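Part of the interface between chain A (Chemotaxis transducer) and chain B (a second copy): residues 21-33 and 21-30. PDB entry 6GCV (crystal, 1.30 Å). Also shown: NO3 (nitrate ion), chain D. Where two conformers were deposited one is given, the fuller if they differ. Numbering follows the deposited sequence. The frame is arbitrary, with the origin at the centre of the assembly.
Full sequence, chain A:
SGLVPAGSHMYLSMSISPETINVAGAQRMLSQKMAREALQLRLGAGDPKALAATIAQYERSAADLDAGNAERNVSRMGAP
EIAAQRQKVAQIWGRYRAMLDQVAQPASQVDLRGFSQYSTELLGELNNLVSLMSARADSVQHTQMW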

# COMPACT_ATOMS: atom_id res chain seq x y z
N ILE A 21 -1.04 9.31 -11.13
CA ILE A 21 -0.78 7.88 -11.00
C ILE A 21 -0.24 7.55 -9.59
O ILE A 21 -0.58 6.52 -9.01
CB ILE A 21 0.15 7.36 -12.12
CG1 ILE A 21 -0.48 7.57 -13.50
CG2 ILE A 21 0.51 5.90 -11.91
CD1 ILE A 21 -1.79 6.86 -13.72
N ASN A 22 0.59 8.43 -9.05
CA ASN A 22 1.09 8.26 -7.68
C ASN A 22 -0.04 8.20 -6.66
O ASN A 22 -0.07 7.32 -5.79
CB ASN A 22 2.07 9.36 -7.31
CG ASN A 22 2.67 9.16 -5.94
OD1 ASN A 22 3.13 8.06 -5.63
ND2 ASN A 22 2.62 10.18 -5.10
N VAL A 23 -0.98 9.14 -6.77
CA VAL A 23 -2.09 9.22 -5.84
C VAL A 23 -2.98 7.98 -5.96
O VAL A 23 -3.39 7.40 -4.94
CB VAL A 23 -2.85 10.54 -6.05
CG1 VAL A 23 -4.22 10.53 -5.42
CG2 VAL A 23 -2.03 11.70 -5.52
N ALA A 24 -3.25 7.55 -7.19
CA ALA A 24 -4.05 6.34 -7.36
C ALA A 24 -3.32 5.10 -6.78
O ALA A 24 -3.91 4.27 -6.12
CB ALA A 24 -4.39 6.15 -8.84
N GLY A 25 -2.01 4.97 -7.08
CA GLY A 25 -1.28 3.86 -6.53
C GLY A 25 -1.26 3.86 -5.01
O GLY A 25 -1.44 2.79 -4.38
N ALA A 26 -1.09 5.04 -4.42
CA ALA A 26 -1.04 5.13 -2.96
C ALA A 26 -2.35 4.68 -2.31
O ALA A 26 -2.33 4.27 -1.16
CB ALA A 26 -0.64 6.52 -2.52
N GLN A 27 -3.47 4.75 -3.04
CA GLN A 27 -4.72 4.22 -2.48
C GLN A 27 -4.56 2.75 -2.09
O GLN A 27 -5.15 2.26 -1.13
CB GLN A 27 -5.87 4.34 -3.47
CG GLN A 27 -6.27 5.75 -3.88
CD GLN A 27 -6.81 6.55 -2.72
OE1 GLN A 27 -6.05 6.93 -1.81
NE2 GLN A 27 -8.12 6.86 -2.76
N ARG A 28 -3.83 2.00 -2.92
CA ARG A 28 -3.58 0.59 -2.66
C ARG A 28 -2.92 0.43 -1.29
O ARG A 28 -3.38 -0.35 -0.43
CB ARG A 28 -2.67 -0.03 -3.72
CG ARG A 28 -3.20 0.07 -5.15
CD ARG A 28 -2.26 -0.58 -6.16
NE ARG A 28 -0.98 0.14 -6.22
CZ ARG A 28 -0.09 -0.01 -7.21
NH1 ARG A 28 -0.38 -0.79 -8.24
NH2 ARG A 28 1.05 0.67 -7.19
N MET A 29 -1.88 1.20 -1.06
CA MET A 29 -1.19 1.18 0.22
C MET A 29 -2.11 1.59 1.36
O MET A 29 -2.12 0.93 2.42
CB MET A 29 0.03 2.09 0.16
CG MET A 29 0.83 2.18 1.43
SD MET A 29 0.16 3.34 2.65
CE MET A 29 0.47 4.88 1.83
N LEU A 30 -2.87 2.68 1.15
CA LEU A 30 -3.67 3.18 2.25
C LEU A 30 -4.70 2.14 2.70
O LEU A 30 -4.98 2.01 3.90
CB LEU A 30 -4.34 4.50 1.89
CG LEU A 30 -3.37 5.68 1.72
CD1 LEU A 30 -4.06 6.83 1.04
CD2 LEU A 30 -2.78 6.14 3.03
N SER A 31 -5.28 1.42 1.74
CA SER A 31 -6.24 0.39 2.10
C SER A 31 -5.67 -0.63 3.07
O SER A 31 -6.39 -1.17 3.90
CB SER A 31 -6.80 -0.29 0.83
OG SER A 31 -5.89 -1.23 0.25
N GLN A 32 -4.38 -0.92 2.91
CA GLN A 32 -3.72 -1.90 3.76
C GLN A 32 -3.27 -1.29 5.11
O GLN A 32 -3.39 -1.93 6.16
CB GLN A 32 -2.55 -2.53 3.00
CG GLN A 32 -2.99 -3.16 1.70
CD GLN A 32 -4.03 -4.20 1.92
OE1 GLN A 32 -3.71 -5.26 2.46
NE2 GLN A 32 -5.29 -3.90 1.55
N LYS A 33 -2.76 -0.06 5.04
CA LYS A 33 -2.38 0.65 6.27
C LYS A 33 -3.55 0.79 7.23
O LYS A 33 -3.40 0.58 8.45
CB LYS A 33 -1.77 2.02 5.90
CG LYS A 33 -1.24 2.82 7.10
CD LYS A 33 -0.45 4.02 6.62
CE LYS A 33 0.20 4.75 7.78
NZ LYS A 33 -0.75 5.73 8.36
N ILE B 21 7.86 2.39 -12.00
CA ILE B 21 7.25 3.23 -10.97
C ILE B 21 6.11 2.48 -10.28
O ILE B 21 5.93 2.62 -9.06
CB ILE B 21 6.81 4.59 -11.56
CG1 ILE B 21 7.99 5.39 -12.11
CG2 ILE B 21 6.08 5.40 -10.52
CD1 ILE B 21 9.10 5.67 -11.13
N ASN B 22 5.35 1.70 -11.03
CA ASN B 22 4.30 0.89 -10.44
C ASN B 22 4.84 -0.09 -9.40
O ASN B 22 4.30 -0.20 -8.29
CB ASN B 22 3.54 0.13 -11.53
CG ASN B 22 2.37 -0.61 -10.99
OD1 ASN B 22 1.62 -0.10 -10.16
ND2 ASN B 22 2.23 -1.85 -11.41
N VAL B 23 5.90 -0.79 -9.78
CA VAL B 23 6.51 -1.78 -8.86
C VAL B 23 7.08 -1.11 -7.62
O VAL B 23 6.89 -1.59 -6.52
CB VAL B 23 7.57 -2.59 -9.64
CG1 VAL B 23 8.49 -3.35 -8.70
CG2 VAL B 23 6.88 -3.51 -10.63
N ALA B 24 7.75 0.02 -7.79
CA ALA B 24 8.26 0.75 -6.61
C ALA B 24 7.13 1.23 -5.72
O ALA B 24 7.20 1.08 -4.50
CB ALA B 24 9.15 1.91 -7.02
N GLY B 25 6.07 1.79 -6.31
CA GLY B 25 4.94 2.19 -5.50
C GLY B 25 4.32 1.04 -4.76
O GLY B 25 3.98 1.18 -3.57
N ALA B 26 4.18 -0.09 -5.44
CA ALA B 26 3.56 -1.27 -4.80
C ALA B 26 4.37 -1.77 -3.62
O ALA B 26 3.79 -2.40 -2.74
CB ALA B 26 3.31 -2.37 -5.82
N GLN B 27 5.67 -1.50 -3.56
CA GLN B 27 6.44 -1.88 -2.37
C GLN B 27 5.86 -1.19 -1.12
O GLN B 27 5.85 -1.76 -0.02
CB GLN B 27 7.91 -1.48 -2.49
CG GLN B 27 8.70 -2.20 -3.60
CD GLN B 27 8.82 -3.68 -3.34
OE1 GLN B 27 7.85 -4.42 -3.46
NE2 GLN B 27 10.06 -4.14 -3.01
N ARG B 28 5.41 0.07 -1.30
CA ARG B 28 4.77 0.78 -0.18
C ARG B 28 3.59 -0.06 0.33
O ARG B 28 3.44 -0.30 1.53
CB ARG B 28 4.28 2.16 -0.63
CG ARG B 28 5.34 3.10 -1.16
CD ARG B 28 4.78 4.43 -1.60
NE ARG B 28 3.85 4.33 -2.70
CZ ARG B 28 3.45 5.35 -3.45
NH1 ARG B 28 3.92 6.57 -3.24
NH2 ARG B 28 2.58 5.15 -4.42
N MET B 29 2.72 -0.43 -0.58
CA MET B 29 1.57 -1.24 -0.26
C MET B 29 1.96 -2.56 0.40
O MET B 29 1.37 -2.95 1.41
CB MET B 29 0.71 -1.45 -1.48
CG MET B 29 -0.52 -2.34 -1.28
SD MET B 29 -0.19 -4.10 -1.28
CE MET B 29 0.18 -4.37 -3.00
N LEU B 30 2.94 -3.26 -0.18
CA LEU B 30 3.30 -4.58 0.35
C LEU B 30 3.78 -4.48 1.80
O LEU B 30 3.48 -5.35 2.60
CB LEU B 30 4.32 -5.26 -0.54
CG LEU B 30 3.81 -5.66 -1.93
CD1 LEU B 30 4.97 -6.06 -2.82
CD2 LEU B 30 2.80 -6.76 -1.89
N NO3 D . 1.26 1.97 -3.97
O1 NO3 D . 1.62 2.53 -5.02
O2 NO3 D . 1.45 2.54 -2.83
O3 NO3 D . 0.72 0.82 -3.92

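A nitrate ion, probably carried over from the crystallisation liquor, lies between the two helices and is gripped by the same arginine from each chain. Its O1 accepts a hydrogen bond from Arg A28 NH2 at 2.9 Å and another from Arg B28 NH2 at 2.9 Å, with N-H...O angles of 179° and 176°, so both donors aim almost straight at one oxygen. The other two oxygens are shared out between the chains: Arg A28 NE donates to NO3 O3 at 2.9 Å, and Arg B28 NE donates to NO3 O2 at 3.0 Å, the latter bond weak, with an angle of 133°. The single negative charge of the ion, set between two guanidinium groups, partly balances their like charges.

The space for the ion comes from glycine. The CA atoms of Gly A25 and Gly B25 are 6.5 Å apart, and an ideal CB built on either would point toward the other helix and clash with the nitrate, lying 2.9 Å from NO3 O1 on Gly A25 and 2.7 Å on Gly B25. The glycine carbonyls also take part: Arg A28 NE donates to Gly A25 O at 3.3 Å, as Arg B28 NE does to Gly B25 O at 3.3 Å. Each NE therefore has two acceptors, one in its own helix and one in the ion, and the N-H...O angles of 133° to 146° fit a proton directed between them.

Each arginine also reaches across to the partner's asparagine. Arg A28 NH1 and NH2 both donate to Asn B22 OD1, at 2.9 and 3.1 Å; in the reciprocal pair, Arg B28 NH1 and NH2 donate to Asn A22 OD1 at 2.9 and 3.2 Å. The angles, 148° and 150° for NH1 against 136° and 137° for NH2, describe a fork closing on a single oxygen. Asparagine OD1 and nitrate O1 both lie at the guanidinium edge, near its plane, where the N-H groups point. One face is left to alanine: Ala B26 CB is 4.0 Å from Arg A28 NH2, and Ala A26 CB is 4.0 Å from Arg B28 NH2. The side chain of Arg A28 thus fits as a knob among Asn B22, Gly B25, Ala B26 and Met B29, and Arg B28 fills the equivalent hole in chain A. Both arginines have chi1 to chi3 in m, t, m.

The helices run nearly parallel, 17° apart, with a closest axial approach of 7.9 Å. Their backbones draw together toward Met A29 and Met B29, whose CA atoms are only 3.7 Å apart. Here the contact turns apolar: Met A29 CB packs 4.0 Å from Met B29 CB, while each methionine CG lies 3.6 Å from the opposing arginine carbonyl, Met A29 CG from Arg B28 O and Met B29 CG from Arg A28 O. Beyond them, Gln A32 CG reaches Met B29 CG at 4.0 Å.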